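Sister chromatid cohesion protein (Chaetomium thermophilum, PDB 5T8V) probably loads cohesin onto chromatin as the Scc2 protein, represented here by its C-terminal HEAT-repeat fragment. Local coordinates at residues Asp905-Leu910 against Thr934-Tyr939; Ala927-Ile932 against Glu940-Leu945; Ile947-Gly952 against Ser977-Met982. All coordinates share one frame; numbering follows the deposited sequence.

Overall arrangement
Four successive helices, 900-910, 919-935, 940-960 and 969-986, are tied together near one another in the solenoid, far from the centre of the chain. Contact 1 is partly buried and polar: an arginine of helix 900-910 holds the turn that follows helix 919-935. Contacts 2 and 3 are buried and have no hydrogen bond across them. Contact 2 packs helix 919-935 on helix 940-960 through leucines and a tryptophan; contact 3 packs helix 940-960 on helix 969-986, with a serine among branched aliphatic side chains. Contacts 1 and 2 share helix 919-935 and touch, their centres about 7 Å apart. Contacts 2 and 3 share helix 940-960 and also touch, whereas contacts 1 and 3 do not.

Contact 1: residues Asp905-Leu910 against Thr934-Tyr939; sequences DVRKEL and TLLGTY
R907 reaches from helix 900-910 to T938 and presents its guanidinium group end-on, so that two nitrogens hold two different oxygens of the same residue. NH2 donates to T938 OG1 at 2.5 Å in a nearly straight bond (N-H...O 177°), and NH1 donates to T938 O at 3.3 Å. Both oxygens lie in the guanidinium plane. The carbonyl is met less regularly: NH1 stands 62° above the C=O plane and not on a lone pair. OG1 of T938 lies between the backbone N and the carbonyl carbon (chi1 62°), which brings hydroxyl and carbonyl within the span of one guanidinium. The arginine chain leaves its helix with CG anti to the backbone N and bends only at chi3, which turns the group into line with the threonine.

L936 comes from the opposite direction and lays CD1 over one face of the guanidinium, off toward its rim, 3.5 Å from R907 NH2. The other face is closed by the proline at the start of the next helix, P941 CG standing 3.4 Å from R907 CZ. The flat group is therefore sandwiched between two aliphatic side chains while its edge does the hydrogen bonding. In the HEAT-repeat solenoid this is a helix gripping an inter-helix turn: L936 is the first residue to leave helix 919-935, and Y939 occupies the N-cap position of helix 940-960. NH1 has a further hydrogen bond to S933 OG, near the end of helix 919-935, so a single arginine bridges that helix and the turn beyond it. Nearer the backbone, the methylene part of R907 rests on L929 and I932 of helix 919-935.

Contact 2: residues Ala927-Ile932 against Glu940-Leu945; sequences ACLWII and EPLARL
L942 is the first residue of 940-945 to touch 927-932, and it does so with both branches. L942 CA lies 7.9 Å from L929 CA, the nearest backbone approach between the segments. With CG anti to the carbonyl carbon (chi1 -73°), the isobutyl group projects across the gap and forks over two consecutive residues. L942 CD2 rests on the root of the first, 4.0 Å from L929 CB; L942 CD1 goes to the second, 4.1 Å from W930 CE3 and 4.2 Å from W930 CA. The methyl meets the indole at its edge, close to the ring plane, and not over a face. The two side chains cross at about a right angle, L942 entering the corner between the ring and its own backbone. In W930 CG is anti to the backbone N (chi1 173°), which swings the benzo side of the indole alongside the incoming leucine.

A943, on the next position, faces a different neighbour, M995 of a loop. L945, almost one turn on from L942, has its CB directed toward 927-932, but approaches loosely: L945 CD2 is 4.9 Å from L929 CD1. The two helices run in roughly opposite directions and are joined by a short turn, forming an antiparallel helical hairpin within the HEAT-repeat solenoid. At the turn end, the ring of Y939 packs on the benzo side of W930; C987 also touches the tryptophan, and V914 touches L929.

The contact is wholly apolar and has no hydrogen bond across it. Across these two segments the pairing probably rests on burial and on the fit of L942 between L929 and the indole edge, with no directional bond.

Contact 3: residues Ile947-Gly952 against Ser977-Met982; sequences ISSLKG and SLIVGM
V980 overlaps S949 and L950 together, its CG2 methyl lying 3.6 Å from S949 CB and 3.8 Å from L950 CD2. The second methyl shares in the leucine contact, V980 CG1 being 3.9 Å from L950 CD2. The leucine and valine side chains cross at about a right angle. Although the CB of L950 does not point at the other helix, CD2 closes the distance and lies against both valine methyls.

S949 takes the place nearest the opposing backbone, its CA 6.5 Å from that of V980; a small side chain at this point fits the close approach. Its OG sits among the carbons of I979, 3.5 Å from I979 CG2, yet is not left without a polar partner. OG is anti to the carbonyl carbon (chi1 -63°), on the side of the backbone N, and from there it hydrogen-bonds back to L945 O, one turn earlier in the same helix. The hydroxyl is thus satisfied within its own helix while its outer surface packs against a branched aliphatic chain. I979 extends the apolar patch backward along helix 940-960, where its CG2 methyl packs on the side chain of L945.

The segment axes come within 9.0 Å and their directions differ by 138°, an inclined, roughly antiparallel pairing of successive long helices in the HEAT-repeat solenoid. Around the contact the fold is entirely helices and loops. V980 is backed by C1035 of helix 1026-1042 and M1012 of helix 1009-1016, the latter helix also touching L950 through I1015. On another face of helix 969-986, L978 and M982 pack on L922 of helix 919-935, and on helix 940-960 K951 makes a cation-pi contact with F1000 in the loop after helix 969-986.

Contact 1: residues Asp905-Leu910 against Thr934-Tyr939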
# COMPACT_ATOMS: atom_id res chain seq x y z
N ASP A 905 -20.98 61.50 -12.92
CA ASP A 905 -19.72 61.81 -12.25
C ASP A 905 -18.67 60.76 -12.57
O ASP A 905 -17.52 61.09 -12.91
CB ASP A 905 -19.94 61.91 -10.74
CG ASP A 905 -20.83 63.08 -10.36
OD1 ASP A 905 -20.81 64.11 -11.07
OD2 ASP A 905 -21.54 62.97 -9.34
N VAL A 906 -19.03 59.48 -12.47
CA VAL A 906 -18.08 58.41 -12.74
C VAL A 906 -17.49 58.56 -14.13
O VAL A 906 -16.28 58.46 -14.33
CB VAL A 906 -18.74 57.03 -12.55
CG1 VAL A 906 -17.85 55.92 -13.09
CG2 VAL A 906 -19.04 56.79 -11.08
N ARG A 907 -18.35 58.82 -15.13
CA ARG A 907 -17.85 58.98 -16.49
C ARG A 907 -16.90 60.18 -16.58
O ARG A 907 -15.83 60.08 -17.20
CB ARG A 907 -19.00 59.15 -17.48
CG ARG A 907 -18.54 59.39 -18.90
CD ARG A 907 -19.66 59.21 -19.91
NE ARG A 907 -20.73 60.18 -19.72
CZ ARG A 907 -21.84 60.23 -20.46
NH1 ARG A 907 -22.03 59.37 -21.44
NH2 ARG A 907 -22.75 61.16 -20.21
N LYS A 908 -17.28 61.31 -15.98
CA LYS A 908 -16.42 62.49 -16.06
C LYS A 908 -15.07 62.25 -15.40
O LYS A 908 -14.06 62.81 -15.84
CB LYS A 908 -17.12 63.69 -15.44
CG LYS A 908 -18.08 64.41 -16.38
CD LYS A 908 -18.47 65.79 -15.86
CE LYS A 908 -19.93 65.85 -15.45
NZ LYS A 908 -20.84 65.96 -16.62
N GLU A 909 -15.03 61.43 -14.34
CA GLU A 909 -13.77 61.08 -13.70
C GLU A 909 -13.04 59.94 -14.41
O GLU A 909 -11.88 59.68 -14.09
CB GLU A 909 -14.00 60.68 -12.24
CG GLU A 909 -14.67 61.76 -11.40
CD GLU A 909 -14.85 61.33 -9.96
OE1 GLU A 909 -14.42 60.21 -9.61
OE2 GLU A 909 -15.42 62.12 -9.17
N LEU A 910 -13.70 59.26 -15.35
CA LEU A 910 -13.18 58.05 -15.95
C LEU A 910 -12.77 58.23 -17.41
O LEU A 910 -12.12 57.34 -17.97
CB LEU A 910 -14.23 56.93 -15.86
CG LEU A 910 -13.76 55.50 -16.11
CD1 LEU A 910 -12.79 55.06 -15.03
CD2 LEU A 910 -14.97 54.57 -16.18
N THR A 934 -24.83 53.84 -21.95
CA THR A 934 -26.10 53.20 -22.27
C THR A 934 -27.11 53.40 -21.15
O THR A 934 -28.29 53.66 -21.41
CB THR A 934 -25.90 51.71 -22.55
OG1 THR A 934 -25.30 51.08 -21.42
CG2 THR A 934 -25.02 51.51 -23.78
N LEU A 935 -26.67 53.28 -19.89
CA LEU A 935 -27.57 53.56 -18.78
C LEU A 935 -28.05 55.00 -18.83
O LEU A 935 -29.26 55.27 -18.72
CB LEU A 935 -26.89 53.26 -17.45
CG LEU A 935 -26.83 51.78 -17.07
CD1 LEU A 935 -25.43 51.23 -17.24
CD2 LEU A 935 -27.31 51.56 -15.64
N LEU A 936 -27.13 55.94 -18.98
CA LEU A 936 -27.51 57.31 -19.29
C LEU A 936 -28.07 57.39 -20.71
O LEU A 936 -28.04 56.42 -21.47
CB LEU A 936 -26.30 58.25 -19.15
CG LEU A 936 -25.67 58.40 -17.76
CD1 LEU A 936 -24.45 59.31 -17.83
CD2 LEU A 936 -26.67 58.93 -16.75
N GLY A 937 -28.59 58.56 -21.05
CA GLY A 937 -29.14 58.76 -22.38
C GLY A 937 -28.17 59.42 -23.34
O GLY A 937 -28.45 59.52 -24.54
N THR A 938 -27.03 59.87 -22.83
CA THR A 938 -26.10 60.66 -23.61
C THR A 938 -24.96 59.80 -24.14
O THR A 938 -24.52 58.84 -23.51
CB THR A 938 -25.52 61.81 -22.77
OG1 THR A 938 -24.80 61.27 -21.66
CG2 THR A 938 -26.63 62.72 -22.27
N TYR A 939 -24.49 60.16 -25.34
CA TYR A 939 -23.31 59.54 -25.94
C TYR A 939 -22.35 60.57 -26.53
O TYR A 939 -21.32 60.18 -27.08
CB TYR A 939 -23.72 58.55 -27.04
CG TYR A 939 -24.72 57.50 -26.58
CD1 TYR A 939 -26.08 57.76 -26.61
CD2 TYR A 939 -24.29 56.26 -26.14
CE1 TYR A 939 -27.00 56.80 -26.19
CE2 TYR A 939 -25.20 55.30 -25.72
CZ TYR A 939 -26.55 55.58 -25.76
OH TYR A 939 -27.46 54.63 -25.35

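Contact 2: residues Ala927-Ile932 against Glu940-Leu945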
# COMPACT_ATOMS: atom_id res chain seq x y z
N ALA A 927 -15.04 49.67 -21.95
CA ALA A 927 -16.30 48.95 -21.77
C ALA A 927 -17.17 49.65 -20.73
O ALA A 927 -18.36 49.89 -20.95
CB ALA A 927 -16.02 47.51 -21.36
N CYS A 928 -16.57 49.99 -19.58
CA CYS A 928 -17.32 50.67 -18.53
C CYS A 928 -17.90 51.99 -19.03
O CYS A 928 -19.05 52.32 -18.73
CB CYS A 928 -16.42 50.90 -17.32
SG CYS A 928 -17.30 51.39 -15.82
N LEU A 929 -17.12 52.75 -19.81
CA LEU A 929 -17.63 53.99 -20.39
C LEU A 929 -18.87 53.73 -21.24
O LEU A 929 -19.90 54.39 -21.08
CB LEU A 929 -16.54 54.67 -21.22
CG LEU A 929 -15.40 55.35 -20.47
CD1 LEU A 929 -14.33 55.81 -21.46
CD2 LEU A 929 -15.90 56.53 -19.65
N TRP A 930 -18.78 52.77 -22.16
CA TRP A 930 -19.93 52.44 -22.99
C TRP A 930 -21.14 52.09 -22.13
O TRP A 930 -22.25 52.58 -22.38
CB TRP A 930 -19.59 51.28 -23.93
CG TRP A 930 -20.76 50.76 -24.72
CD1 TRP A 930 -21.26 49.49 -24.70
CD2 TRP A 930 -21.59 51.50 -25.63
NE1 TRP A 930 -22.33 49.39 -25.55
CE2 TRP A 930 -22.56 50.61 -26.13
CE3 TRP A 930 -21.60 52.83 -26.08
CZ2 TRP A 930 -23.52 51.00 -27.06
CZ3 TRP A 930 -22.56 53.21 -27.00
CH2 TRP A 930 -23.51 52.30 -27.48
N ILE A 931 -20.95 51.25 -21.12
CA ILE A 931 -22.05 50.87 -20.23
C ILE A 931 -22.68 52.12 -19.63
O ILE A 931 -23.88 52.37 -19.79
CB ILE A 931 -21.56 49.91 -19.14
CG1 ILE A 931 -21.06 48.59 -19.77
CG2 ILE A 931 -22.65 49.64 -18.11
CD1 ILE A 931 -22.14 47.78 -20.47
N ILE A 932 -21.88 52.91 -18.91
CA ILE A 932 -22.38 54.16 -18.33
C ILE A 932 -23.21 54.93 -19.35
O ILE A 932 -24.29 55.45 -19.04
CB ILE A 932 -21.22 55.02 -17.80
CG1 ILE A 932 -20.45 54.29 -16.69
CG2 ILE A 932 -21.72 56.38 -17.32
CD1 ILE A 932 -21.16 54.25 -15.35
N GLU A 940 -22.67 61.86 -26.44
CA GLU A 940 -21.80 62.88 -27.03
C GLU A 940 -20.39 62.89 -26.45
O GLU A 940 -19.46 63.16 -27.22
CB GLU A 940 -22.46 64.26 -26.87
CG GLU A 940 -21.69 65.40 -27.53
CD GLU A 940 -20.60 65.98 -26.63
OE1 GLU A 940 -20.74 65.92 -25.40
OE2 GLU A 940 -19.60 66.51 -27.18
N PRO A 941 -20.15 62.64 -25.16
CA PRO A 941 -18.75 62.63 -24.69
C PRO A 941 -17.91 61.57 -25.38
O PRO A 941 -16.76 61.85 -25.77
CB PRO A 941 -18.88 62.37 -23.18
CG PRO A 941 -20.29 61.95 -22.96
CD PRO A 941 -21.10 62.58 -24.03
N LEU A 942 -18.43 60.36 -25.54
CA LEU A 942 -17.70 59.33 -26.27
C LEU A 942 -17.43 59.76 -27.71
O LEU A 942 -16.29 59.71 -28.18
CB LEU A 942 -18.48 58.01 -26.24
CG LEU A 942 -18.49 57.26 -24.91
CD1 LEU A 942 -19.46 56.09 -24.97
CD2 LEU A 942 -17.09 56.77 -24.56
N ALA A 943 -18.48 60.19 -28.42
CA ALA A 943 -18.30 60.66 -29.79
C ALA A 943 -17.23 61.74 -29.86
O ALA A 943 -16.44 61.79 -30.80
CB ALA A 943 -19.63 61.18 -30.34
N ARG A 944 -17.20 62.63 -28.86
CA ARG A 944 -16.18 63.67 -28.82
C ARG A 944 -14.79 63.08 -28.67
O ARG A 944 -13.84 63.53 -29.31
CB ARG A 944 -16.49 64.64 -27.67
CG ARG A 944 -15.54 65.82 -27.56
CD ARG A 944 -15.88 66.69 -26.36
NE ARG A 944 -15.77 65.95 -25.11
CZ ARG A 944 -16.09 66.44 -23.91
NH1 ARG A 944 -16.54 67.68 -23.80
NH2 ARG A 944 -15.96 65.68 -22.83
N LEU A 945 -14.66 62.06 -27.82
CA LEU A 945 -13.37 61.39 -27.66
C LEU A 945 -12.91 60.78 -28.98
O LEU A 945 -11.77 60.99 -29.42
CB LEU A 945 -13.48 60.32 -26.57
CG LEU A 945 -12.26 59.45 -26.31
CD1 LEU A 945 -11.03 60.29 -25.99
CD2 LEU A 945 -12.56 58.49 -25.17

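Contact 3: residues Ile947-Gly952 against Ser977-Met982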
# COMPACT_ATOMS: atom_id res chain seq x y z
N ILE A 947 -13.86 61.49 -32.04
CA ILE A 947 -13.62 62.51 -33.06
C ILE A 947 -12.28 63.21 -32.81
O ILE A 947 -11.49 63.42 -33.73
CB ILE A 947 -14.78 63.52 -33.09
CG1 ILE A 947 -16.05 62.83 -33.59
CG2 ILE A 947 -14.44 64.71 -34.00
CD1 ILE A 947 -17.32 63.65 -33.41
N SER A 948 -12.02 63.57 -31.55
CA SER A 948 -10.75 64.22 -31.23
C SER A 948 -9.58 63.30 -31.57
O SER A 948 -8.56 63.75 -32.11
CB SER A 948 -10.71 64.62 -29.76
OG SER A 948 -10.90 63.50 -28.91
N SER A 949 -9.71 62.01 -31.27
CA SER A 949 -8.63 61.07 -31.58
C SER A 949 -8.39 60.98 -33.08
O SER A 949 -7.25 61.04 -33.54
CB SER A 949 -8.96 59.69 -31.01
OG SER A 949 -9.06 59.74 -29.59
N LEU A 950 -9.46 60.86 -33.87
CA LEU A 950 -9.32 60.78 -35.32
C LEU A 950 -8.69 62.05 -35.88
O LEU A 950 -7.74 61.99 -36.67
CB LEU A 950 -10.69 60.52 -35.95
CG LEU A 950 -11.31 59.16 -35.62
CD1 LEU A 950 -12.79 59.13 -35.97
CD2 LEU A 950 -10.57 58.04 -36.35
N LYS A 951 -9.23 63.21 -35.49
CA LYS A 951 -8.61 64.48 -35.86
C LYS A 951 -7.12 64.44 -35.57
O LYS A 951 -6.30 64.80 -36.43
CB LYS A 951 -9.28 65.63 -35.10
CG LYS A 951 -10.71 65.94 -35.53
CD LYS A 951 -10.74 66.69 -36.85
CE LYS A 951 -12.14 66.73 -37.44
NZ LYS A 951 -12.15 67.19 -38.86
N GLY A 952 -6.74 63.99 -34.37
CA GLY A 952 -5.33 63.85 -34.06
C GLY A 952 -4.60 62.97 -35.05
O GLY A 952 -3.45 63.24 -35.42
N SER A 977 -4.69 55.85 -32.18
CA SER A 977 -5.18 54.62 -32.79
C SER A 977 -5.67 53.64 -31.73
O SER A 977 -6.62 52.89 -31.98
CB SER A 977 -4.09 53.98 -33.63
OG SER A 977 -3.08 53.42 -32.81
N LEU A 978 -5.02 53.60 -30.57
CA LEU A 978 -5.47 52.71 -29.51
C LEU A 978 -6.87 53.11 -29.03
O LEU A 978 -7.76 52.26 -28.89
CB LEU A 978 -4.48 52.72 -28.35
CG LEU A 978 -4.82 51.78 -27.19
CD1 LEU A 978 -4.79 50.33 -27.64
CD2 LEU A 978 -3.88 51.99 -26.02
N ILE A 979 -7.07 54.40 -28.77
CA ILE A 979 -8.37 54.88 -28.30
C ILE A 979 -9.44 54.60 -29.35
O ILE A 979 -10.51 54.06 -29.04
CB ILE A 979 -8.30 56.38 -27.96
CG1 ILE A 979 -7.30 56.61 -26.82
CG2 ILE A 979 -9.68 56.91 -27.58
CD1 ILE A 979 -6.96 58.07 -26.58
N VAL A 980 -9.18 54.97 -30.60
CA VAL A 980 -10.14 54.70 -31.67
C VAL A 980 -10.46 53.21 -31.74
O VAL A 980 -11.62 52.81 -31.87
CB VAL A 980 -9.61 55.23 -33.01
CG1 VAL A 980 -10.56 54.87 -34.15
CG2 VAL A 980 -9.41 56.74 -32.94
N GLY A 981 -9.43 52.37 -31.65
CA GLY A 981 -9.64 50.94 -31.80
C GLY A 981 -10.49 50.36 -30.69
O GLY A 981 -11.43 49.60 -30.93
N MET A 982 -10.15 50.69 -29.44
CA MET A 982 -10.94 50.20 -28.32
C MET A 982 -12.37 50.71 -28.39
O MET A 982 -13.33 49.96 -28.16
CB MET A 982 -10.29 50.62 -27.00
CG MET A 982 -8.90 50.03 -26.77
SD MET A 982 -8.83 48.24 -27.01
CE MET A 982 -10.29 47.71 -26.14